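Local coordinates for protein alpha-1,3-glucanase (Paenibacillus glycanilyticus, PDB 6K0P) that hydrolyses alpha-1,3-glucan as a family 87 glycoside hydrolase, its catalytic domain binding the alpha-1,3-linked disaccharide nigerose, at residues A[43-48]-A[164-169]; A[115-120]-A[457-462]; A[132-137]-A[327-332]; A[169-174]-A[348-353]. The protein carries 1 engineered substitution. One frame throughout, in Å; residues are numbered along the deposited sequence.

Contact 1. Residues A[43-48]-A[164-169]; sequences GDYAGE and WIYVDL. With CA (calcium ion), chain J.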
# COMPACT_ATOMS: atom_id res chain seq x y z
N GLY A 43 -11.02 11.25 -6.42
CA GLY A 43 -11.82 11.43 -7.61
C GLY A 43 -11.32 12.51 -8.54
O GLY A 43 -12.06 12.95 -9.42
N ASP A 44 -10.08 12.94 -8.37
CA ASP A 44 -9.49 14.04 -9.13
C ASP A 44 -8.15 13.59 -9.67
O ASP A 44 -7.41 12.87 -8.98
CB ASP A 44 -9.30 15.23 -8.18
CG ASP A 44 -8.82 16.46 -8.88
OD1 ASP A 44 -7.60 16.65 -9.03
OD2 ASP A 44 -9.70 17.25 -9.29
N TYR A 45 -7.81 14.00 -10.90
CA TYR A 45 -6.56 13.54 -11.50
C TYR A 45 -5.32 14.07 -10.80
O TYR A 45 -4.25 13.45 -10.90
CB TYR A 45 -6.52 13.83 -13.01
CG TYR A 45 -7.55 13.01 -13.78
CD1 TYR A 45 -7.39 11.63 -13.96
CD2 TYR A 45 -8.69 13.61 -14.27
CE1 TYR A 45 -8.35 10.89 -14.63
CE2 TYR A 45 -9.66 12.88 -14.94
CZ TYR A 45 -9.47 11.52 -15.12
OH TYR A 45 -10.45 10.81 -15.79
N ALA A 46 -5.41 15.22 -10.11
CA ALA A 46 -4.28 15.65 -9.29
C ALA A 46 -4.33 14.99 -7.93
O ALA A 46 -3.34 14.40 -7.47
CB ALA A 46 -4.29 17.18 -9.12
N GLY A 47 -5.50 15.05 -7.28
CA GLY A 47 -5.62 14.53 -5.92
C GLY A 47 -5.25 13.06 -5.79
O GLY A 47 -4.78 12.64 -4.74
N GLU A 48 -5.44 12.28 -6.85
CA GLU A 48 -5.15 10.85 -6.81
C GLU A 48 -3.77 10.50 -7.34
O GLU A 48 -3.39 9.32 -7.33
CB GLU A 48 -6.21 10.05 -7.57
CG GLU A 48 -7.58 10.10 -6.90
CD GLU A 48 -8.49 8.96 -7.34
OE1 GLU A 48 -8.04 8.10 -8.12
OE2 GLU A 48 -9.65 8.92 -6.88
N TRP A 164 -5.88 11.14 -24.90
CA TRP A 164 -5.30 11.92 -23.81
C TRP A 164 -4.82 10.95 -22.75
O TRP A 164 -5.32 9.83 -22.63
CB TRP A 164 -6.27 12.95 -23.21
CG TRP A 164 -7.61 12.43 -22.74
CD1 TRP A 164 -8.79 12.49 -23.43
CD2 TRP A 164 -7.92 11.83 -21.46
NE1 TRP A 164 -9.81 11.95 -22.68
CE2 TRP A 164 -9.31 11.55 -21.47
CE3 TRP A 164 -7.17 11.50 -20.32
CZ2 TRP A 164 -9.96 10.96 -20.39
CZ3 TRP A 164 -7.82 10.91 -19.25
CH2 TRP A 164 -9.20 10.65 -19.28
N ILE A 165 -3.86 11.41 -21.95
CA ILE A 165 -3.29 10.58 -20.89
C ILE A 165 -2.68 11.47 -19.83
O ILE A 165 -1.96 12.43 -20.15
CB ILE A 165 -2.28 9.56 -21.47
CG1 ILE A 165 -1.72 8.67 -20.36
CG2 ILE A 165 -1.14 10.26 -22.23
CD1 ILE A 165 -1.00 7.43 -20.89
N TYR A 166 -2.95 11.18 -18.57
CA TYR A 166 -2.25 11.82 -17.47
C TYR A 166 -1.07 10.94 -17.10
O TYR A 166 -1.26 9.76 -16.78
CB TYR A 166 -3.16 11.97 -16.25
CG TYR A 166 -4.33 12.91 -16.45
CD1 TYR A 166 -5.51 12.46 -17.04
CD2 TYR A 166 -4.25 14.24 -16.05
CE1 TYR A 166 -6.57 13.31 -17.22
CE2 TYR A 166 -5.33 15.09 -16.22
CZ TYR A 166 -6.48 14.61 -16.80
OH TYR A 166 -7.56 15.44 -17.01
N VAL A 167 0.13 11.49 -17.14
CA VAL A 167 1.34 10.75 -16.81
C VAL A 167 1.75 11.14 -15.39
O VAL A 167 2.10 12.30 -15.13
CB VAL A 167 2.47 11.04 -17.80
CG1 VAL A 167 3.73 10.28 -17.40
CG2 VAL A 167 2.05 10.68 -19.22
N ASP A 168 1.69 10.18 -14.47
CA ASP A 168 1.89 10.45 -13.05
C ASP A 168 3.34 10.24 -12.63
O ASP A 168 3.96 11.14 -12.05
CB ASP A 168 0.93 9.56 -12.24
CG ASP A 168 1.04 9.77 -10.75
OD1 ASP A 168 1.71 10.73 -10.33
OD2 ASP A 168 0.43 8.99 -9.99
N LEU A 169 3.87 9.05 -12.87
CA LEU A 169 5.24 8.71 -12.50
C LEU A 169 5.72 7.62 -13.44
O LEU A 169 4.93 6.97 -14.13
CB LEU A 169 5.35 8.26 -11.03
CG LEU A 169 4.60 6.99 -10.58
CD1 LEU A 169 5.30 5.69 -11.01
CD2 LEU A 169 4.42 6.97 -9.07
CA CA J . 3.13 12.47 -10.00

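Contact 2. Residues A[115-120]-A[457-462]; sequences STLGRL and NEYQNF. With GLC (alpha-D-glucopyranose), chain C.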
# COMPACT_ATOMS: atom_id res chain seq x y z
N SER A 115 -20.77 11.08 -0.22
CA SER A 115 -21.33 10.61 1.04
C SER A 115 -21.35 9.09 1.16
O SER A 115 -21.83 8.56 2.16
CB SER A 115 -22.74 11.17 1.25
OG SER A 115 -23.63 10.70 0.25
N THR A 116 -20.82 8.37 0.17
CA THR A 116 -20.76 6.92 0.22
C THR A 116 -19.35 6.42 -0.04
O THR A 116 -19.15 5.42 -0.74
CB THR A 116 -21.76 6.27 -0.74
OG1 THR A 116 -21.51 6.71 -2.08
CG2 THR A 116 -23.20 6.61 -0.35
N LEU A 117 -18.35 7.10 0.52
CA LEU A 117 -16.97 6.64 0.37
C LEU A 117 -16.74 5.28 0.99
O LEU A 117 -15.75 4.62 0.66
CB LEU A 117 -15.98 7.66 0.91
CG LEU A 117 -16.05 9.04 0.24
CD1 LEU A 117 -15.00 9.95 0.82
CD2 LEU A 117 -15.93 8.95 -1.29
N GLY A 118 -17.65 4.83 1.87
CA GLY A 118 -17.63 3.45 2.34
C GLY A 118 -17.71 2.43 1.22
O GLY A 118 -17.34 1.27 1.43
N ARG A 119 -18.18 2.84 0.05
CA ARG A 119 -18.25 1.97 -1.12
C ARG A 119 -17.01 2.03 -1.99
O ARG A 119 -16.96 1.30 -2.99
CB ARG A 119 -19.47 2.33 -1.97
CG ARG A 119 -20.81 2.14 -1.27
CD ARG A 119 -20.98 0.72 -0.78
NE ARG A 119 -20.97 -0.25 -1.89
CZ ARG A 119 -20.90 -1.57 -1.73
NH1 ARG A 119 -20.82 -2.09 -0.51
NH2 ARG A 119 -20.92 -2.36 -2.79
N LEU A 120 -16.02 2.86 -1.67
CA LEU A 120 -14.84 2.98 -2.52
C LEU A 120 -14.20 1.62 -2.73
O LEU A 120 -13.85 0.94 -1.77
CB LEU A 120 -13.82 3.91 -1.87
CG LEU A 120 -13.92 5.42 -2.05
CD1 LEU A 120 -12.77 6.05 -1.29
CD2 LEU A 120 -13.87 5.78 -3.53
N ASN A 457 -15.80 20.45 7.02
CA ASN A 457 -16.51 19.81 5.92
C ASN A 457 -17.41 18.72 6.51
O ASN A 457 -17.53 18.59 7.73
CB ASN A 457 -15.55 19.30 4.84
CG ASN A 457 -14.55 18.27 5.36
OD1 ASN A 457 -14.85 17.51 6.28
ND2 ASN A 457 -13.37 18.24 4.76
N GLU A 458 -18.03 17.94 5.64
CA GLU A 458 -19.00 16.95 6.07
C GLU A 458 -18.37 15.69 6.65
O GLU A 458 -19.10 14.78 7.07
CB GLU A 458 -19.88 16.56 4.89
CG GLU A 458 -19.07 15.97 3.74
CD GLU A 458 -18.82 16.96 2.60
OE1 GLU A 458 -18.13 18.00 2.81
OE2 GLU A 458 -19.33 16.70 1.49
N TYR A 459 -17.05 15.61 6.69
CA TYR A 459 -16.38 14.39 7.09
C TYR A 459 -15.66 14.57 8.42
O TYR A 459 -15.47 15.69 8.91
CB TYR A 459 -15.32 14.01 6.05
CG TYR A 459 -15.80 13.86 4.64
CD1 TYR A 459 -16.42 12.69 4.23
CD2 TYR A 459 -15.59 14.86 3.70
CE1 TYR A 459 -16.84 12.52 2.91
CE2 TYR A 459 -16.01 14.71 2.38
CZ TYR A 459 -16.63 13.54 2.00
OH TYR A 459 -17.04 13.38 0.69
N GLN A 460 -15.25 13.44 8.98
CA GLN A 460 -14.16 13.47 9.94
C GLN A 460 -12.85 13.63 9.18
O GLN A 460 -12.75 13.27 8.00
CB GLN A 460 -14.16 12.21 10.81
CG GLN A 460 -15.28 12.22 11.85
CD GLN A 460 -15.37 10.92 12.61
OE1 GLN A 460 -14.35 10.39 13.05
NE2 GLN A 460 -16.58 10.39 12.75
N ASN A 461 -11.85 14.22 9.85
CA ASN A 461 -10.64 14.68 9.19
C ASN A 461 -9.45 14.06 9.88
O ASN A 461 -9.31 14.18 11.10
CB ASN A 461 -10.56 16.21 9.26
CG ASN A 461 -11.86 16.87 8.81
OD1 ASN A 461 -12.44 17.69 9.53
ND2 ASN A 461 -12.33 16.52 7.62
N PHE A 462 -8.59 13.39 9.11
CA PHE A 462 -7.58 12.50 9.68
C PHE A 462 -6.17 13.04 9.52
O PHE A 462 -5.79 13.51 8.45
CB PHE A 462 -7.76 11.09 9.12
CG PHE A 462 -9.00 10.47 9.63
CD1 PHE A 462 -8.99 9.83 10.86
CD2 PHE A 462 -10.21 10.66 8.98
CE1 PHE A 462 -10.16 9.32 11.40
CE2 PHE A 462 -11.38 10.16 9.51
CZ PHE A 462 -11.37 9.50 10.73
C1 GLC C . -17.66 6.96 13.35
C2 GLC C . -17.69 5.55 12.85
C3 GLC C . -16.75 4.63 13.58
C4 GLC C . -15.39 5.26 13.60
C5 GLC C . -15.52 6.59 14.32
C6 GLC C . -14.20 7.30 14.35
O1 GLC C . -18.28 6.97 14.49
O2 GLC C . -19.01 5.04 12.88
O3 GLC C . -16.57 3.54 12.70
O4 GLC C . -14.43 4.44 14.27
O5 GLC C . -16.38 7.43 13.61
O6 GLC C . -14.26 8.60 14.86

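Contact 3. Residues A[132-137]-A[327-332]; sequences AYWLYE and NTFAAG. Engineered in segment 327-332: Ala331 (natural residue Asp).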
# COMPACT_ATOMS: atom_id res chain seq x y z
N ALA A 132 -16.51 8.95 -10.43
CA ALA A 132 -15.41 8.01 -10.62
C ALA A 132 -14.26 8.32 -9.67
O ALA A 132 -13.84 9.48 -9.55
CB ALA A 132 -14.89 8.09 -12.06
N TYR A 133 -13.73 7.28 -9.03
CA TYR A 133 -12.56 7.35 -8.17
C TYR A 133 -11.57 6.29 -8.65
O TYR A 133 -11.88 5.49 -9.54
CB TYR A 133 -12.94 7.06 -6.71
CG TYR A 133 -13.95 8.02 -6.14
CD1 TYR A 133 -15.32 7.81 -6.29
CD2 TYR A 133 -13.54 9.16 -5.46
CE1 TYR A 133 -16.25 8.71 -5.76
CE2 TYR A 133 -14.46 10.07 -4.93
CZ TYR A 133 -15.80 9.83 -5.09
OH TYR A 133 -16.71 10.72 -4.56
N TRP A 134 -10.39 6.26 -8.04
CA TRP A 134 -9.38 5.25 -8.35
C TRP A 134 -9.03 5.27 -9.84
O TRP A 134 -9.17 4.28 -10.57
CB TRP A 134 -9.80 3.85 -7.89
CG TRP A 134 -9.97 3.68 -6.41
CD1 TRP A 134 -10.11 4.67 -5.46
CD2 TRP A 134 -9.99 2.44 -5.71
NE1 TRP A 134 -10.25 4.09 -4.21
CE2 TRP A 134 -10.17 2.73 -4.34
CE3 TRP A 134 -9.89 1.10 -6.11
CZ2 TRP A 134 -10.24 1.73 -3.37
CZ3 TRP A 134 -9.95 0.11 -5.14
CH2 TRP A 134 -10.12 0.43 -3.79
N LEU A 135 -8.58 6.44 -10.28
CA LEU A 135 -8.49 6.78 -11.70
C LEU A 135 -7.21 6.31 -12.36
O LEU A 135 -7.18 6.19 -13.59
CB LEU A 135 -8.59 8.30 -11.85
CG LEU A 135 -9.81 8.95 -11.20
CD1 LEU A 135 -9.63 10.47 -11.15
CD2 LEU A 135 -11.06 8.60 -11.98
N TYR A 136 -6.15 6.07 -11.59
CA TYR A 136 -4.85 5.73 -12.13
C TYR A 136 -4.65 4.22 -12.25
O TYR A 136 -5.23 3.44 -11.49
CB TYR A 136 -3.73 6.35 -11.28
CG TYR A 136 -3.59 7.82 -11.58
CD1 TYR A 136 -2.79 8.25 -12.63
CD2 TYR A 136 -4.32 8.77 -10.88
CE1 TYR A 136 -2.70 9.59 -12.97
CE2 TYR A 136 -4.22 10.12 -11.20
CZ TYR A 136 -3.41 10.52 -12.24
OH TYR A 136 -3.30 11.85 -12.58
N GLU A 137 -3.85 3.82 -13.23
CA GLU A 137 -3.43 2.44 -13.37
C GLU A 137 -2.06 2.43 -14.03
O GLU A 137 -1.47 3.48 -14.31
CB GLU A 137 -4.47 1.59 -14.10
CG GLU A 137 -5.18 0.57 -13.21
CD GLU A 137 -4.27 -0.55 -12.75
OE1 GLU A 137 -4.55 -1.17 -11.70
OE2 GLU A 137 -3.28 -0.84 -13.46
N ASN A 327 -1.89 -2.04 -6.80
CA ASN A 327 -3.20 -1.96 -7.42
C ASN A 327 -4.09 -3.13 -6.99
O ASN A 327 -4.61 -3.89 -7.81
CB ASN A 327 -3.06 -1.82 -8.94
CG ASN A 327 -2.02 -0.78 -9.32
OD1 ASN A 327 -2.07 0.35 -8.82
ND2 ASN A 327 -1.05 -1.17 -10.15
N THR A 328 -4.24 -3.26 -5.68
CA THR A 328 -5.15 -4.25 -5.10
C THR A 328 -6.45 -3.58 -4.67
O THR A 328 -6.54 -2.35 -4.56
CB THR A 328 -4.52 -4.97 -3.90
OG1 THR A 328 -4.24 -4.03 -2.86
CG2 THR A 328 -3.22 -5.68 -4.28
N PHE A 329 -7.46 -4.40 -4.42
CA PHE A 329 -8.77 -3.86 -4.13
C PHE A 329 -9.09 -3.77 -2.65
O PHE A 329 -10.09 -3.14 -2.28
CB PHE A 329 -9.85 -4.57 -4.96
CG PHE A 329 -9.73 -4.25 -6.41
CD1 PHE A 329 -10.35 -3.13 -6.94
CD2 PHE A 329 -8.89 -4.99 -7.23
CE1 PHE A 329 -10.19 -2.79 -8.27
CE2 PHE A 329 -8.72 -4.65 -8.56
CZ PHE A 329 -9.38 -3.55 -9.08
N ALA A 330 -8.24 -4.35 -1.80
CA ALA A 330 -8.31 -4.12 -0.36
C ALA A 330 -6.90 -4.12 0.21
O ALA A 330 -5.96 -3.69 -0.48
CB ALA A 330 -9.22 -5.14 0.33
N ALA A 331 -6.73 -4.60 1.44
CA ALA A 331 -5.44 -4.52 2.13
C ALA A 331 -4.35 -5.27 1.37
O ALA A 331 -4.61 -6.24 0.65
CB ALA A 331 -5.57 -5.11 3.54
N GLY A 332 -3.11 -4.82 1.53
CA GLY A 332 -1.98 -5.51 0.91
C GLY A 332 -1.60 -6.77 1.66
O GLY A 332 -1.81 -7.90 1.18

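Contact 4. Residues A[169-174]-A[348-353]; sequences LLETEN and YARGTG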
# COMPACT_ATOMS: atom_id res chain seq x y z
N LEU A 169 3.87 9.05 -12.87
CA LEU A 169 5.24 8.71 -12.50
C LEU A 169 5.72 7.62 -13.44
O LEU A 169 4.93 6.97 -14.13
CB LEU A 169 5.35 8.26 -11.03
CG LEU A 169 4.60 6.99 -10.58
CD1 LEU A 169 5.30 5.69 -11.01
CD2 LEU A 169 4.42 6.97 -9.07
N LEU A 170 7.03 7.40 -13.41
CA LEU A 170 7.68 6.33 -14.15
C LEU A 170 8.57 5.56 -13.19
O LEU A 170 9.39 6.16 -12.49
CB LEU A 170 8.54 6.94 -15.27
CG LEU A 170 9.26 6.00 -16.24
CD1 LEU A 170 8.23 5.33 -17.14
CD2 LEU A 170 10.29 6.78 -17.05
N GLU A 171 8.39 4.23 -13.14
CA GLU A 171 9.38 3.35 -12.52
C GLU A 171 10.40 3.00 -13.58
O GLU A 171 10.03 2.74 -14.73
CB GLU A 171 8.77 2.02 -12.08
CG GLU A 171 7.74 2.08 -11.00
CD GLU A 171 7.21 0.70 -10.65
OE1 GLU A 171 7.94 -0.30 -10.83
OE2 GLU A 171 6.07 0.59 -10.18
N THR A 172 11.67 2.99 -13.21
CA THR A 172 12.73 2.49 -14.09
C THR A 172 13.51 1.39 -13.37
O THR A 172 13.72 1.47 -12.16
CB THR A 172 13.67 3.62 -14.56
OG1 THR A 172 14.55 4.01 -13.50
CG2 THR A 172 12.85 4.83 -15.00
N GLU A 173 13.90 0.36 -14.11
CA GLU A 173 14.57 -0.79 -13.50
C GLU A 173 15.51 -1.42 -14.51
O GLU A 173 15.20 -1.49 -15.71
CB GLU A 173 13.53 -1.82 -13.02
CG GLU A 173 14.10 -2.91 -12.13
CD GLU A 173 13.04 -3.83 -11.54
OE1 GLU A 173 11.84 -3.47 -11.59
OE2 GLU A 173 13.41 -4.90 -11.04
N ASN A 174 16.66 -1.88 -14.02
CA ASN A 174 17.58 -2.69 -14.81
C ASN A 174 17.36 -4.14 -14.41
O ASN A 174 17.87 -4.60 -13.38
CB ASN A 174 19.02 -2.25 -14.57
CG ASN A 174 20.00 -2.98 -15.46
OD1 ASN A 174 19.60 -3.71 -16.37
ND2 ASN A 174 21.29 -2.79 -15.21
N TYR A 348 7.23 -3.24 -0.99
CA TYR A 348 6.75 -1.99 -1.58
C TYR A 348 5.30 -2.19 -1.98
O TYR A 348 4.98 -3.15 -2.68
CB TYR A 348 7.58 -1.65 -2.83
CG TYR A 348 7.06 -0.47 -3.61
CD1 TYR A 348 6.09 -0.63 -4.60
CD2 TYR A 348 7.55 0.81 -3.39
CE1 TYR A 348 5.60 0.44 -5.32
CE2 TYR A 348 7.07 1.90 -4.10
CZ TYR A 348 6.10 1.71 -5.07
OH TYR A 348 5.61 2.78 -5.79
N ALA A 349 4.44 -1.27 -1.55
CA ALA A 349 3.03 -1.29 -1.92
C ALA A 349 2.66 0.05 -2.53
O ALA A 349 3.03 1.11 -2.01
CB ALA A 349 2.12 -1.55 -0.72
N ARG A 350 1.93 0.01 -3.65
CA ARG A 350 1.37 1.22 -4.24
C ARG A 350 -0.03 0.89 -4.73
O ARG A 350 -0.23 -0.11 -5.43
CB ARG A 350 2.22 1.73 -5.41
CG ARG A 350 1.65 3.02 -6.01
CD ARG A 350 2.54 3.56 -7.12
NE ARG A 350 2.49 2.79 -8.36
CZ ARG A 350 3.56 2.32 -9.01
NH1 ARG A 350 4.79 2.51 -8.53
NH2 ARG A 350 3.40 1.67 -10.16
N GLY A 351 -1.00 1.73 -4.39
CA GLY A 351 -2.35 1.51 -4.88
C GLY A 351 -3.15 0.42 -4.19
O GLY A 351 -4.03 -0.18 -4.83
N THR A 352 -2.89 0.13 -2.92
CA THR A 352 -3.79 -0.80 -2.24
C THR A 352 -5.17 -0.18 -2.06
O THR A 352 -5.36 1.04 -2.20
CB THR A 352 -3.22 -1.28 -0.91
OG1 THR A 352 -3.14 -0.19 0.02
CG2 THR A 352 -1.83 -1.91 -1.08
N GLY A 353 -6.16 -1.03 -1.79
CA GLY A 353 -7.55 -0.59 -1.70
C GLY A 353 -8.08 -0.52 -0.28
O GLY A 353 -9.26 -0.24 -0.04

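Contact 1. Residues A[43-48]-A[164-169]
Two tyrosine rings, Tyr45 and Tyr166, lie almost flat on one another, their planes only 8° apart and their centroids 4.1 Å, although the side chains that carry them cross at about a right angle. The stack is offset: Tyr166 CE1 sits over the middle of the Tyr45 ring, while Tyr45 CG lies toward the rim of its partner. With CG opposite the carbonyl carbon (chi1 -67°), Tyr45 swings its ring across to the strand, and its CB lies over the Tyr166 face as well, 3.8 Å from the centroid, a CH-pi contact. Farther out, Tyr45 OH comes within 3.7 Å of Trp164 CH2, and this hydroxyl hydrogen-bonds Tyr109 OH. Tyr166 lies near the start of strand 165-173 in the antiparallel sheet of the N-terminal domain, Trp164 just ahead of it, and Tyr45 comes from the loop between strands 34-35 and 55-57. An Asx motif folds that loop: Asp44 OD1 accepts from Ala46 N (2.8 Å), which closes an Asx turn, and from Gly47 N (3.2 Å). Further along the strand, Asp168 and Leu169 form a classic beta bulge opposite Arg78. Here Asp168 binds calcium through OD1 (2.3 Å) and its carbonyl O (2.6 Å), beside Glu23, Glu25, Ser50 and Ser53.

Contact 2. Residues A[115-120]-A[457-462]
Tyr459 reaches across to Leu117 with CE1, CZ and OH. From CB the ring leaves with CG anti to the carbonyl carbon (chi1 -56°), which sends it toward segment 115-120. One face of the ring is covered by its own neighbour, Glu458 CG, 3.5 Å above the plane and nearer the rim. At CE1 the ring meets Leu117, whose CD1 methyl lies 3.8 Å away, and the same methyl stays in touch with CZ and with OH, 4.0 Å from the latter. The phenol oxygen is hydrogen-bonded to Pro114 O, just before segment 115-120, so the one side chain offers that loop both an apolar flank and a polar tip. Leu117 belongs to a short 3-10 segment and also packs on Phe446 and Tyr133. The contact thus joins a loop of the N-terminal domain to the beta-helix of the pectate lyase-like domain, where strand 460-462 runs antiparallel to 437-446. Before the strand, Asn457 OD1 makes an Asx turn with Tyr459 N (2.9 Å) and takes a second bond from Asn461 ND2 (3.0 Å) on the opposite face of its plane. Gln460, next to Tyr459, points its amide at a bound glucose: OE1 accepts from the sugar O6 at 2.5 Å, and NE2 gives to the ring oxygen O5 at 3.1 Å. Glu529 and Gln495 hold the same sugar.

Contact 3. Residues A[132-137]-A[327-332]
Trp134 and Phe329 make the close-packed aromatic half of this contact, with Phe329 CD1 at the edge of the indole, 3.7 Å from Trp134 CZ3. The neighbouring edge atom, Trp134 CH2, faces the backbone oxygen of Phe329 in the indole plane at 3.9 Å. Phe329 also packs on Leu110, which the indole touches too. The other half, Glu137 against Asn327, is close but poorly matched. A bend at chi2 (-69°) helps bring Glu137 OE1 to 3.2 Å from Asn327 CB, whereas Asn327 ND2 stays 3.8 Å from that oxygen, and the carboxylate and amide planes stand 59° apart. The polar ends find better partners outside: Glu137 OE1 bonds His305 NE2, and Asn327 ND2 bonds Glu304 and Asp138. All the touching residues are buried, so even the looser half has no solvent side. In fold terms, the linker between strands 131-133 and 137-143 of the N-terminal domain rests on a turn of the beta-helix, between strands 319-326 and 333-336. Within that turn Thr328 OG1 gives a hydrogen bond across Phe329 to Ala330 O (3.0 Å); past Phe329, Ala330 touches a bound glucose, and Ala331 is an engineered replacement for aspartate.

Contact 4. Residues A[169-174]-A[348-353]
Arg350 reaches Glu171 by running straight out from its strand, CG trans to the backbone nitrogen, and then bending at chi3 (73°). Glu171 meets it from the opposite direction with an extended chain beyond CG, after a first torsion of -64°. The guanidinium grips a single carboxylate oxygen end-on: NH1 is 2.8 Å and NH2 2.9 Å from Glu171 OE2, both arriving on its anti side and somewhat out of the carboxylate plane. Both nitrogens take the one oxygen, and the planes of the two groups stand 69° apart, unlike the coplanar two-oxygen pairing. Over one face of the guanidinium lies Leu169 CD1, 4.1 Å from NH1. Leu169 and Glu171 alternate with Leu170 along strand 165-173, which puts both on the face of the N-terminal antiparallel sheet that looks at the beta-helix, while Arg350 ends strand 343-350 of that helix. The salt bridge therefore spans the two domains inside the protein. Glu171 OE2 has a further cationic partner in Lys326, and Arg350 NH2 a further acidic one in Asp138, giving an alternating row of charges: Lys326, Glu171, Arg350 and Asp138. Tyr348 OH, two residues back on the same strand, accepts from Arg350 NH1 at 2.9 Å and would help fix how the guanidinium is turned.

Overall arrangement
Contacts 2, 3 and 4 each join the N-terminal domain to the beta-helix, whereas contact 1 lies within the N-terminal domain beside calcium. Contacts 1 and 4 share Leu169 on strand 165-173, their centres about 15 Å apart. Contact 3 is the hub: Tyr45 O meets Tyr136 OH at 2.5 Å and Glu48 OE1 meets Leu135 N at 2.8 Å toward contact 1, while Asn327 N bonds Arg350 O at 2.9 Å toward contact 4. Leu120 packs on Tyr133, tying in contact 2. Two glycan sites are touched: Gln460 of contact 2 binds one, Ala330 of contact 3 borders another. The centres of contacts 2 and 3 are about 17 Å apart.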